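PDB 2PYX: tryptophan halogenase from Shewanella frigidimarina, which probably acts as an FAD-dependent halogenase, of the monooxygenase-like flavoprotein type, on tryptophan or a similar substrate. Local coordinates for residues Y170-A174 against A175-Q179; S302-D306 against I307-K311; Q402-I405 against D406-L410; Q451-Y455 against K456-F460. One frame throughout, in Å; residues are numbered along the deposited sequence. Where two conformers were deposited one is given.

Interaction 1 (Y170-A174 against A175-Q179)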
loop_
_atom_site.group_PDB
_atom_site.type_symbol
_atom_site.label_atom_id
_atom_site.label_comp_id
_atom_site.label_asym_id
_atom_site.label_seq_id
_atom_site.Cartn_x
_atom_site.Cartn_y
_atom_site.Cartn_z
ATOM N N TYR A 170 -5.985 5.400 -4.626
ATOM C CA TYR A 170 -7.104 5.937 -3.872
ATOM C C TYR A 170 -6.835 6.101 -2.374
ATOM O O TYR A 170 -5.990 5.430 -1.794
ATOM C CB TYR A 170 -8.340 5.048 -4.025
ATOM C CG TYR A 170 -8.717 4.742 -5.469
ATOM C CD1 TYR A 170 -9.497 5.627 -6.206
ATOM C CD2 TYR A 170 -8.312 3.553 -6.056
ATOM C CE1 TYR A 170 -9.860 5.334 -7.514
ATOM C CE2 TYR A 170 -8.639 3.254 -7.361
ATOM C CZ TYR A 170 -9.422 4.150 -8.081
ATOM O OH TYR A 170 -9.775 3.835 -9.376
ATOM N N HIS A 171 -7.613 6.995 -1.774
ATOM C CA HIS A 171 -7.935 6.943 -0.349
ATOM C C HIS A 171 -9.364 6.408 -0.260
ATOM O O HIS A 171 -10.225 6.841 -1.039
ATOM C CB HIS A 171 -7.887 8.338 0.262
ATOM C CG HIS A 171 -6.538 8.979 0.223
ATOM N ND1 HIS A 171 -6.334 10.264 -0.238
ATOM C CD2 HIS A 171 -5.326 8.526 0.628
ATOM C CE1 HIS A 171 -5.049 10.559 -0.136
ATOM N NE2 HIS A 171 -4.416 9.522 0.386
ATOM N N LEU A 172 -9.614 5.498 0.678
ATOM C CA LEU A 172 -10.920 4.837 0.753
ATOM C C LEU A 172 -11.286 4.471 2.183
ATOM O O LEU A 172 -10.427 4.442 3.056
ATOM C CB LEU A 172 -10.943 3.585 -0.155
ATOM C CG LEU A 172 -9.889 2.482 0.097
ATOM C CD1 LEU A 172 -10.218 1.530 1.269
ATOM C CD2 LEU A 172 -9.645 1.626 -1.151
ATOM N N ASN A 173 -12.570 4.196 2.387
ATOM C CA ASN A 173 -13.068 3.597 3.640
ATOM C C ASN A 173 -13.035 2.073 3.448
ATOM O O ASN A 173 -13.774 1.530 2.610
ATOM C CB ASN A 173 -14.495 4.101 3.872
ATOM C CG ASN A 173 -15.168 3.494 5.099
ATOM O OD1 ASN A 173 -15.081 2.290 5.365
ATOM N ND2 ASN A 173 -15.938 4.340 5.811
ATOM N N ALA A 174 -12.175 1.384 4.171
ATOM C CA ALA A 174 -11.997 -0.059 3.946
ATOM C C ALA A 174 -13.227 -0.908 4.242
ATOM O O ALA A 174 -13.479 -1.923 3.566
ATOM C CB ALA A 174 -10.804 -0.592 4.715
ATOM N N ALA A 175 -13.979 -0.536 5.274
ATOM C CA ALA A 175 -15.165 -1.311 5.610
ATOM C C ALA A 175 -16.206 -1.200 4.487
ATOM O O ALA A 175 -16.865 -2.175 4.115
ATOM C CB ALA A 175 -15.772 -0.857 6.923
ATOM N N LYS A 176 -16.372 -0.003 3.954
ATOM C CA LYS A 176 -17.308 0.184 2.848
ATOM C C LYS A 176 -16.851 -0.563 1.595
ATOM O O LYS A 176 -17.654 -1.128 0.854
ATOM C CB LYS A 176 -17.529 1.670 2.542
ATOM C CG LYS A 176 -18.325 2.383 3.635
ATOM C CD LYS A 176 -18.506 3.844 3.360
ATOM C CE LYS A 176 -19.322 4.499 4.475
ATOM N NZ LYS A 176 -20.013 5.717 3.971
ATOM N N PHE A 177 -15.535 -0.614 1.391
ATOM C CA PHE A 177 -14.974 -1.373 0.284
ATOM C C PHE A 177 -15.247 -2.877 0.450
ATOM O O PHE A 177 -15.689 -3.532 -0.469
ATOM C CB PHE A 177 -13.469 -1.048 0.170
ATOM C CG PHE A 177 -12.756 -1.637 -1.034
ATOM C CD1 PHE A 177 -13.412 -1.897 -2.231
ATOM C CD2 PHE A 177 -11.383 -1.841 -0.966
ATOM C CE1 PHE A 177 -12.721 -2.425 -3.327
ATOM C CE2 PHE A 177 -10.691 -2.350 -2.072
ATOM C CZ PHE A 177 -11.373 -2.639 -3.226
ATOM N N SER A 178 -15.000 -3.417 1.629
ATOM C CA SER A 178 -15.263 -4.822 1.903
ATOM C C SER A 178 -16.733 -5.153 1.646
ATOM O O SER A 178 -17.056 -6.215 1.125
ATOM C CB SER A 178 -14.899 -5.132 3.354
ATOM O OG SER A 178 -13.510 -5.008 3.531
ATOM N N GLN A 179 -17.624 -4.237 2.040
ATOM C CA GLN A 179 -19.060 -4.446 1.807
ATOM C C GLN A 179 -19.408 -4.463 0.323
ATOM O O GLN A 179 -20.151 -5.318 -0.154
ATOM C CB GLN A 179 -19.895 -3.405 2.532
ATOM C CG GLN A 179 -21.407 -3.680 2.456
ATOM C CD GLN A 179 -21.801 -5.099 2.879
ATOM O OE1 GLN A 179 -21.401 -5.586 3.940
ATOM N NE2 GLN A 179 -22.592 -5.772 2.039
#
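Asn173 OD1 accepts the backbone N-H of Lys176 at 3.0 Å, with the hydrogen pointing almost straight at the oxygen (167°). The donor stands about 48° out of the plane of the side-chain amide, off the lone-pair directions. With CG anti to the backbone N (chi1 177°), the amide swings forward over the first turn of the helix and its ND2 side meets the lysine chain. The extended Lys176 chain crosses this amide obliquely, bringing CD within 3.6 Å of Asn173 ND2, an aliphatic contact laid against a polar group.

The main-chain oxygens are taken up in turn. Asn173 O receives Phe177 N at 3.0 Å, in the carbonyl plane, and Ala174 O receives Ser178 N at 2.9 Å. Three amides of the first helical turn, those of Lys176, Phe177 and Ser178, thus find acceptors just upstream.

On the inner side, Leu172 CD2 touches Phe177 CD2 at 3.9 Å, the two side chains crossing at a slant. The Phe177 ring continues into an edge-to-face stack with Phe80 and rests on two residues of helix 16-31, Ile21 and Thr17, the latter itself predicted to bind FAD. The whole is an asparagine N-cap, here joining strand 169-172 to helix 174-187 next to the probable Rossmann-type nucleotide site.

Interaction 2 (S302-D306 against I307-K311)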
loop_
_atom_site.group_PDB
_atom_site.type_symbol
_atom_site.label_atom_id
_atom_site.label_comp_id
_atom_site.label_asym_id
_atom_site.label_seq_id
_atom_site.Cartn_x
_atom_site.Cartn_y
_atom_site.Cartn_z
ATOM N N SER A 302 9.069 2.519 22.995
ATOM C CA SER A 302 10.339 2.579 23.708
ATOM C C SER A 302 10.975 3.942 23.648
ATOM O O SER A 302 12.054 4.125 24.243
ATOM C CB SER A 302 11.310 1.504 23.247
ATOM O OG SER A 302 11.726 1.734 21.925
ATOM N N HIS A 303 10.329 4.897 22.975
ATOM C CA HIS A 303 10.776 6.276 22.942
ATOM C C HIS A 303 9.831 7.263 23.621
ATOM O O HIS A 303 10.290 8.302 24.072
ATOM C CB HIS A 303 11.034 6.738 21.505
ATOM C CG HIS A 303 12.202 6.047 20.886
ATOM N ND1 HIS A 303 12.088 4.829 20.255
ATOM C CD2 HIS A 303 13.506 6.401 20.792
ATOM C CE1 HIS A 303 13.280 4.452 19.819
ATOM N NE2 HIS A 303 14.161 5.375 20.151
ATOM N N THR A 304 8.542 6.947 23.662
ATOM C CA THR A 304 7.552 7.797 24.310
ATOM C C THR A 304 6.450 6.972 24.946
ATOM O O THR A 304 6.080 5.895 24.463
ATOM C CB THR A 304 6.929 8.794 23.330
ATOM O OG1 THR A 304 5.972 9.610 24.039
ATOM C CG2 THR A 304 6.181 8.110 22.210
ATOM N N ASN A 305 5.902 7.483 26.059
ATOM C CA ASN A 305 4.688 6.882 26.603
ATOM C C ASN A 305 3.450 7.319 25.821
ATOM O O ASN A 305 3.552 8.129 24.881
ATOM C CB ASN A 305 4.551 7.103 28.114
ATOM C CG ASN A 305 4.228 8.515 28.484
ATOM O OD1 ASN A 305 3.751 9.297 27.669
ATOM N ND2 ASN A 305 4.436 8.835 29.750
ATOM N N ASP A 306 2.298 6.743 26.157
ATOM C CA ASP A 306 1.099 7.018 25.417
ATOM C C ASP A 306 0.483 8.375 25.753
ATOM O O ASP A 306 -0.133 9.013 24.895
ATOM C CB ASP A 306 0.094 5.893 25.614
ATOM C CG ASP A 306 0.649 4.552 25.198
ATOM O OD1 ASP A 306 1.258 4.458 24.103
ATOM O OD2 ASP A 306 0.476 3.593 25.944
ATOM N N ILE A 307 0.656 8.821 26.989
ATOM C CA ILE A 307 0.170 10.156 27.400
ATOM C C ILE A 307 0.778 11.250 26.519
ATOM O O ILE A 307 0.069 12.120 25.970
ATOM C CB ILE A 307 0.540 10.406 28.888
ATOM C CG1 ILE A 307 -0.273 9.458 29.782
ATOM C CG2 ILE A 307 0.335 11.870 29.260
ATOM C CD1 ILE A 307 0.319 9.263 31.166
ATOM N N ASP A 308 2.097 11.205 26.375
ATOM C CA ASP A 308 2.815 12.188 25.607
ATOM C C ASP A 308 2.511 12.050 24.094
ATOM O O ASP A 308 2.385 13.036 23.362
ATOM C CB ASP A 308 4.298 12.059 25.866
ATOM C CG ASP A 308 4.696 12.436 27.272
ATOM O OD1 ASP A 308 3.861 12.992 28.021
ATOM O OD2 ASP A 308 5.860 12.163 27.644
ATOM N N ALA A 309 2.386 10.827 23.629
ATOM C CA ALA A 309 2.027 10.619 22.216
ATOM C C ALA A 309 0.684 11.235 21.896
ATOM O O ALA A 309 0.498 11.822 20.829
ATOM C CB ALA A 309 2.016 9.142 21.877
ATOM N N GLN A 310 -0.281 11.085 22.799
ATOM C CA GLN A 310 -1.584 11.677 22.584
ATOM C C GLN A 310 -1.492 13.192 22.497
ATOM O O GLN A 310 -2.130 13.830 21.640
ATOM C CB GLN A 310 -2.567 11.246 23.664
ATOM C CG GLN A 310 -3.950 11.850 23.392
ATOM C CD GLN A 310 -4.982 11.442 24.398
ATOM O OE1 GLN A 310 -5.225 12.161 25.374
ATOM N NE2 GLN A 310 -5.596 10.296 24.180
ATOM N N LYS A 311 -0.679 13.784 23.356
ATOM C CA LYS A 311 -0.481 15.239 23.316
ATOM C C LYS A 311 0.049 15.697 21.961
ATOM O O LYS A 311 -0.426 16.664 21.381
ATOM C CB LYS A 311 0.423 15.728 24.442
ATOM C CG LYS A 311 0.603 17.257 24.509
ATOM C CD LYS A 311 -0.706 17.998 24.739
ATOM C CE LYS A 311 -0.444 19.494 24.994
ATOM N NZ LYS A 311 -1.715 20.289 25.117
HETATM O O HOH W 1 7.188 9.801 27.319
HETATM O O HOH W 2 3.829 11.709 30.733
#
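Asn305 O is gripped by two donors: the hydroxyl of Thr304, whose OG1 lies 3.0 Å from it in the carbonyl plane on a lone pair, and Ala309 N, which comes to Asn305 O at 3.2 Å from a tilted direction. The same residue uses its side chain as well. Asn305 OD1 accepts Asp308 N at 2.8 Å, nearly straight at the hydrogen (171°), because chi1 of 71° sets CG between the backbone N and the carbonyl carbon and turns the amide back over the helix start. Asn305 is therefore the N-cap of helix 306-317, which follows the loop after strand 292-299. In a capping box the residue three further on would return a bond to the cap's N-H; here that return goes through water. Water 1 accepts from Asn305 N and donates to Asp308 OD2 at 2.7 Å, while water 2 joins Asn305 ND2 to Asp308 OD1, with amide and carboxylate planes 51° apart. A negative Asp308 probably also suits the positive end of the helix dipole. Putting a valine at Thr304 would probably leave Asn305 O with a single one of these two donors and the turn less firmly held. Thr304 OG1 also lies 3.5 Å from Asp308 CB.

Interaction 3 (Q402-I405 against D406-L410)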
loop_
_atom_site.group_PDB
_atom_site.type_symbol
_atom_site.label_atom_id
_atom_site.label_comp_id
_atom_site.label_asym_id
_atom_site.label_seq_id
_atom_site.Cartn_x
_atom_site.Cartn_y
_atom_site.Cartn_z
ATOM N N GLN A 402 11.730 -7.794 2.176
ATOM C CA GLN A 402 13.046 -7.150 2.356
ATOM C C GLN A 402 13.010 -5.751 1.751
ATOM O O GLN A 402 13.532 -4.814 2.351
ATOM C CB GLN A 402 14.183 -7.996 1.771
ATOM C CG GLN A 402 15.554 -7.292 1.785
ATOM C CD GLN A 402 16.707 -8.146 1.204
ATOM O OE1 GLN A 402 17.537 -8.682 1.938
ATOM N NE2 GLN A 402 16.759 -8.251 -0.121
ATOM N N GLN A 403 12.428 -5.606 0.563
ATOM C CA GLN A 403 12.348 -4.322 -0.100
ATOM C C GLN A 403 11.498 -3.354 0.684
ATOM O O GLN A 403 11.855 -2.164 0.785
ATOM C CB GLN A 403 11.790 -4.451 -1.500
ATOM C CG GLN A 403 12.041 -3.195 -2.286
ATOM C CD GLN A 403 11.328 -3.105 -3.600
ATOM O OE1 GLN A 403 10.122 -3.327 -3.703
ATOM N NE2 GLN A 403 12.088 -2.657 -4.631
ATOM N N ILE A 404 10.380 -3.814 1.246
ATOM C CA ILE A 404 9.493 -2.923 2.008
ATOM C C ILE A 404 10.262 -2.418 3.228
ATOM O O ILE A 404 10.282 -1.232 3.525
ATOM C CB ILE A 404 8.219 -3.676 2.432
ATOM C CG1 ILE A 404 7.292 -3.874 1.242
ATOM C CG2 ILE A 404 7.536 -2.933 3.561
ATOM C CD1 ILE A 404 6.288 -4.938 1.434
ATOM N N ILE A 405 10.913 -3.309 3.966
ATOM C CA ILE A 405 11.589 -2.896 5.180
ATOM C C ILE A 405 12.699 -1.883 4.844
ATOM O O ILE A 405 12.868 -0.829 5.489
ATOM C CB ILE A 405 12.112 -4.075 5.995
ATOM C CG1 ILE A 405 10.967 -4.983 6.451
ATOM C CG2 ILE A 405 12.919 -3.560 7.217
ATOM C CD1 ILE A 405 9.909 -4.272 7.247
ATOM N N ASP A 406 13.452 -2.185 3.797
ATOM C CA ASP A 406 14.562 -1.330 3.437
ATOM C C ASP A 406 14.057 0.025 2.938
ATOM O O ASP A 406 14.627 1.074 3.258
ATOM C CB ASP A 406 15.411 -1.970 2.320
ATOM C CG ASP A 406 16.275 -3.102 2.814
ATOM O OD1 ASP A 406 16.296 -3.417 4.032
ATOM O OD2 ASP A 406 16.975 -3.697 1.924
ATOM N N PHE A 407 13.006 0.005 2.128
ATOM C CA PHE A 407 12.470 1.248 1.568
ATOM C C PHE A 407 11.914 2.136 2.685
ATOM O O PHE A 407 12.165 3.344 2.722
ATOM C CB PHE A 407 11.412 0.983 0.483
ATOM C CG PHE A 407 10.899 2.243 -0.174
ATOM C CD1 PHE A 407 11.772 3.196 -0.662
ATOM C CD2 PHE A 407 9.540 2.481 -0.276
ATOM C CE1 PHE A 407 11.291 4.363 -1.280
ATOM C CE2 PHE A 407 9.059 3.625 -0.900
ATOM C CZ PHE A 407 9.937 4.561 -1.393
ATOM N N LEU A 408 11.134 1.545 3.587
ATOM C CA LEU A 408 10.616 2.322 4.726
ATOM C C LEU A 408 11.745 2.854 5.571
ATOM O O LEU A 408 11.786 4.025 5.901
ATOM C CB LEU A 408 9.674 1.482 5.562
ATOM C CG LEU A 408 8.221 1.480 5.084
ATOM C CD1 LEU A 408 8.029 1.098 3.619
ATOM C CD2 LEU A 408 7.360 0.610 5.998
ATOM N N LYS A 409 12.709 1.995 5.903
ATOM C CA LYS A 409 13.834 2.432 6.745
ATOM C C LYS A 409 14.611 3.583 6.107
ATOM O O LYS A 409 15.086 4.491 6.811
ATOM C CB LYS A 409 14.758 1.260 7.025
ATOM C CG LYS A 409 15.967 1.598 7.909
ATOM C CD LYS A 409 15.527 2.129 9.320
ATOM C CE LYS A 409 16.741 2.313 10.211
ATOM N NZ LYS A 409 16.407 2.401 11.691
ATOM N N LEU A 410 14.768 3.554 4.780
ATOM C CA LEU A 410 15.433 4.644 4.049
ATOM C C LEU A 410 14.879 6.015 4.439
ATOM O O LEU A 410 15.611 6.980 4.497
ATOM C CB LEU A 410 15.240 4.447 2.524
ATOM C CG LEU A 410 15.927 5.488 1.610
ATOM C CD1 LEU A 410 17.408 5.478 1.738
ATOM C CD2 LEU A 410 15.549 5.255 0.126
#
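Ile404 and Leu408 lie side by side and point the same way, one turn apart, with Ile404 CG2 4.1 Å from Leu408 CD1. The leucine reaches back along the helix: its CD1 sits 3.2 Å from Ile404 O, the same oxygen that takes Leu408 N at 2.9 Å with the hydrogen close to straight (172°). One carbonyl therefore carries both the backbone bond and a methyl laid against it.

Around the axis from this pair, Gln402 and Asp406 cross at a slant. Their amide and carboxylate planes are only 18° apart, but the meeting is through carbon: Gln402 CG comes to 3.9 Å from Asp406 OD2. That carboxylate oxygen is hydrogen-bonded to Ser435 OG of helix 434-443, and the Gln402 side chain rests on the same serine.

This is regular alpha-helix, a piece of the long helix 383-413, with each backbone N-H bonded four residues back, Asp406 N to Gln402 O at 3.0 Å among them. Phe407 presses its CB to within 3.2 Å of Gln403 O and then heads off the helix, since its CG stands anti to the backbone N (chi1 -177°). Its ring meets those of Phe460 and Phe465 and approaches Glu361, the predicted tryptophan-binding residue. Lys409 similarly starts with CB 3.2 Å from Ile405 O before its chain bends at chi2 and leads away from the preceding turn to a buried end, where NZ bonds Val250 O, Ser431 OG and His426 ND1.

Interaction 4 (Q451-Y455 against K456-F460)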
loop_
_atom_site.group_PDB
_atom_site.type_symbol
_atom_site.label_atom_id
_atom_site.label_comp_id
_atom_site.label_asym_id
_atom_site.label_seq_id
_atom_site.Cartn_x
_atom_site.Cartn_y
_atom_site.Cartn_z
ATOM N N GLN A 451 19.264 -1.408 -12.095
ATOM C CA GLN A 451 20.329 -2.411 -11.888
ATOM C C GLN A 451 20.396 -2.875 -10.442
ATOM O O GLN A 451 21.012 -3.916 -10.131
ATOM C CB GLN A 451 21.726 -1.874 -12.250
ATOM C CG GLN A 451 21.943 -1.408 -13.670
ATOM C CD GLN A 451 22.164 -2.536 -14.647
ATOM O OE1 GLN A 451 22.516 -3.656 -14.265
ATOM N NE2 GLN A 451 21.967 -2.248 -15.929
ATOM N N ASP A 452 19.782 -2.104 -9.538
ATOM C CA ASP A 452 19.801 -2.426 -8.136
ATOM C C ASP A 452 18.797 -3.503 -7.760
ATOM O O ASP A 452 18.858 -3.997 -6.625
ATOM C CB ASP A 452 19.480 -1.205 -7.271
ATOM C CG ASP A 452 20.520 -0.117 -7.375
ATOM O OD1 ASP A 452 21.727 -0.387 -7.630
ATOM O OD2 ASP A 452 20.073 1.043 -7.168
ATOM N N ILE A 453 17.903 -3.858 -8.693
ATOM C CA ILE A 453 16.821 -4.845 -8.446
ATOM C C ILE A 453 17.076 -6.050 -9.377
ATOM O O ILE A 453 17.161 -5.881 -10.572
ATOM C CB ILE A 453 15.438 -4.201 -8.741
ATOM C CG1 ILE A 453 15.183 -3.015 -7.779
ATOM C CG2 ILE A 453 14.334 -5.241 -8.631
ATOM C CD1 ILE A 453 14.038 -2.046 -8.161
ATOM N N SER A 454 17.178 -7.253 -8.800
ATOM C CA SER A 454 17.578 -8.442 -9.562
ATOM C C SER A 454 16.427 -9.238 -10.123
ATOM O O SER A 454 16.626 -10.074 -11.026
ATOM C CB SER A 454 18.404 -9.362 -8.698
ATOM O OG SER A 454 17.629 -9.958 -7.681
ATOM N N TYR A 455 15.239 -9.014 -9.583
ATOM C CA TYR A 455 14.090 -9.892 -9.823
ATOM C C TYR A 455 12.970 -9.126 -10.504
ATOM O O TYR A 455 12.898 -7.887 -10.503
ATOM C CB TYR A 455 13.611 -10.535 -8.493
ATOM C CG TYR A 455 13.275 -9.503 -7.432
ATOM C CD1 TYR A 455 14.244 -9.059 -6.557
ATOM C CD2 TYR A 455 11.989 -8.983 -7.300
ATOM C CE1 TYR A 455 13.970 -8.097 -5.602
ATOM C CE2 TYR A 455 11.705 -8.012 -6.331
ATOM C CZ TYR A 455 12.685 -7.591 -5.486
ATOM O OH TYR A 455 12.441 -6.629 -4.548
ATOM N N LYS A 456 12.066 -9.884 -11.112
ATOM C CA LYS A 456 10.977 -9.324 -11.877
ATOM C C LYS A 456 9.901 -8.751 -10.949
ATOM O O LYS A 456 9.708 -9.202 -9.814
ATOM C CB LYS A 456 10.378 -10.422 -12.784
ATOM C CG LYS A 456 11.325 -10.801 -13.900
ATOM C CD LYS A 456 11.159 -12.234 -14.445
ATOM C CE LYS A 456 9.824 -12.485 -15.061
ATOM N NZ LYS A 456 9.806 -13.835 -15.742
ATOM N N GLU A 457 9.209 -7.734 -11.447
ATOM C CA GLU A 457 7.987 -7.257 -10.839
ATOM C C GLU A 457 8.136 -6.819 -9.383
ATOM O O GLU A 457 7.339 -7.152 -8.525
ATOM C CB GLU A 457 6.893 -8.293 -10.956
ATOM C CG GLU A 457 6.495 -8.573 -12.380
ATOM C CD GLU A 457 5.585 -9.785 -12.394
ATOM O OE1 GLU A 457 6.096 -10.925 -12.173
ATOM O OE2 GLU A 457 4.373 -9.575 -12.545
ATOM N N ALA A 458 9.145 -5.993 -9.135
ATOM C CA ALA A 458 9.309 -5.454 -7.809
ATOM C C ALA A 458 8.121 -4.608 -7.390
ATOM O O ALA A 458 7.465 -3.957 -8.203
ATOM C CB ALA A 458 10.551 -4.628 -7.738
ATOM N N LEU A 459 7.841 -4.577 -6.086
ATOM C CA LEU A 459 6.772 -3.741 -5.584
ATOM C C LEU A 459 7.090 -2.265 -5.762
ATOM O O LEU A 459 6.230 -1.501 -6.205
ATOM C CB LEU A 459 6.554 -4.000 -4.091
ATOM C CG LEU A 459 5.510 -4.971 -3.566
ATOM C CD1 LEU A 459 5.311 -4.635 -2.093
ATOM C CD2 LEU A 459 4.177 -4.940 -4.300
ATOM N N PHE A 460 8.297 -1.877 -5.405
ATOM C CA PHE A 460 8.770 -0.503 -5.633
ATOM C C PHE A 460 9.841 -0.493 -6.709
ATOM O O PHE A 460 10.876 -1.146 -6.585
ATOM C CB PHE A 460 9.383 0.095 -4.348
ATOM C CG PHE A 460 8.455 0.126 -3.177
ATOM C CD1 PHE A 460 7.474 1.097 -3.070
ATOM C CD2 PHE A 460 8.583 -0.797 -2.138
ATOM C CE1 PHE A 460 6.635 1.107 -1.968
ATOM C CE2 PHE A 460 7.747 -0.770 -1.059
ATOM C CZ PHE A 460 6.767 0.163 -0.976
HETATM O O HOH W 3 9.861 -5.987 -4.414
HETATM O O HOH W 4 11.507 -5.582 -10.960
#
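The Tyr455 ring lies against Ala458, its CE2 3.8 Å from both CA and CB of Ala458, the CA approaching the ring obliquely. Tyr455 to Ala458 form an open beta-turn in the irregular loop between helices 434-443 and 462-471: CA of Tyr455 and CA of Ala458 are 6.8 Å apart, and Glu457 at its third position takes up positive phi.

Over one face of the ring, above its centre, sits Ile453 CG2. The same methyl touches Ala458 CB at 3.9 Å, so isoleucine, tyrosine and alanine make a small apolar cluster that joins Ile453, ahead of the turn, to the turn's first and last residues. At the ring edge, Lys456 O lies near the plane, 3.4 Å from Tyr455 CD2. Tyr455 reaches this spot because its CG stands between the backbone N and the carbonyl carbon (chi1 56°), which folds the ring along the chain that follows. Arg396 and Gln399 of helix 383-413 also pack on it.

Beyond the cluster, Ile453 CD1 runs on to Phe460 O. The phenol oxygen has its own link: water 3, in the ring plane, is 2.7 Å from Tyr455 OH and accepts from Leu459 N. Trimming Tyr455 to an alanine would probably cost water 3 its hydroxyl partner and strip Ile453 CG2 of the ring beneath it. No direct backbone bond closes the turn; water 4 does it instead, donating to Tyr455 O at 2.7 Å and accepting from Ala458 N at 3.0 Å.

Overall arrangement
The four contacts follow one another along the chain, none nested in or crossing another, and each is made within a single continuous stretch. Interaction 1 turns a strand of the large mixed sheet into helix 174-187, and interaction 2 does the like further on, starting helix 306-317 after the loop that leaves strand 292-299; their centres are about 30 Å apart. Interaction 3 is a span of helix 383-413, across the chain's centre from interaction 1. Interaction 4 shapes the loop leading into helix 462-471. The last two touch directly, with Ile404 CD1 3.7 Å from Leu459 CD1, so the loop lies along the long helix close to the predicted tryptophan site.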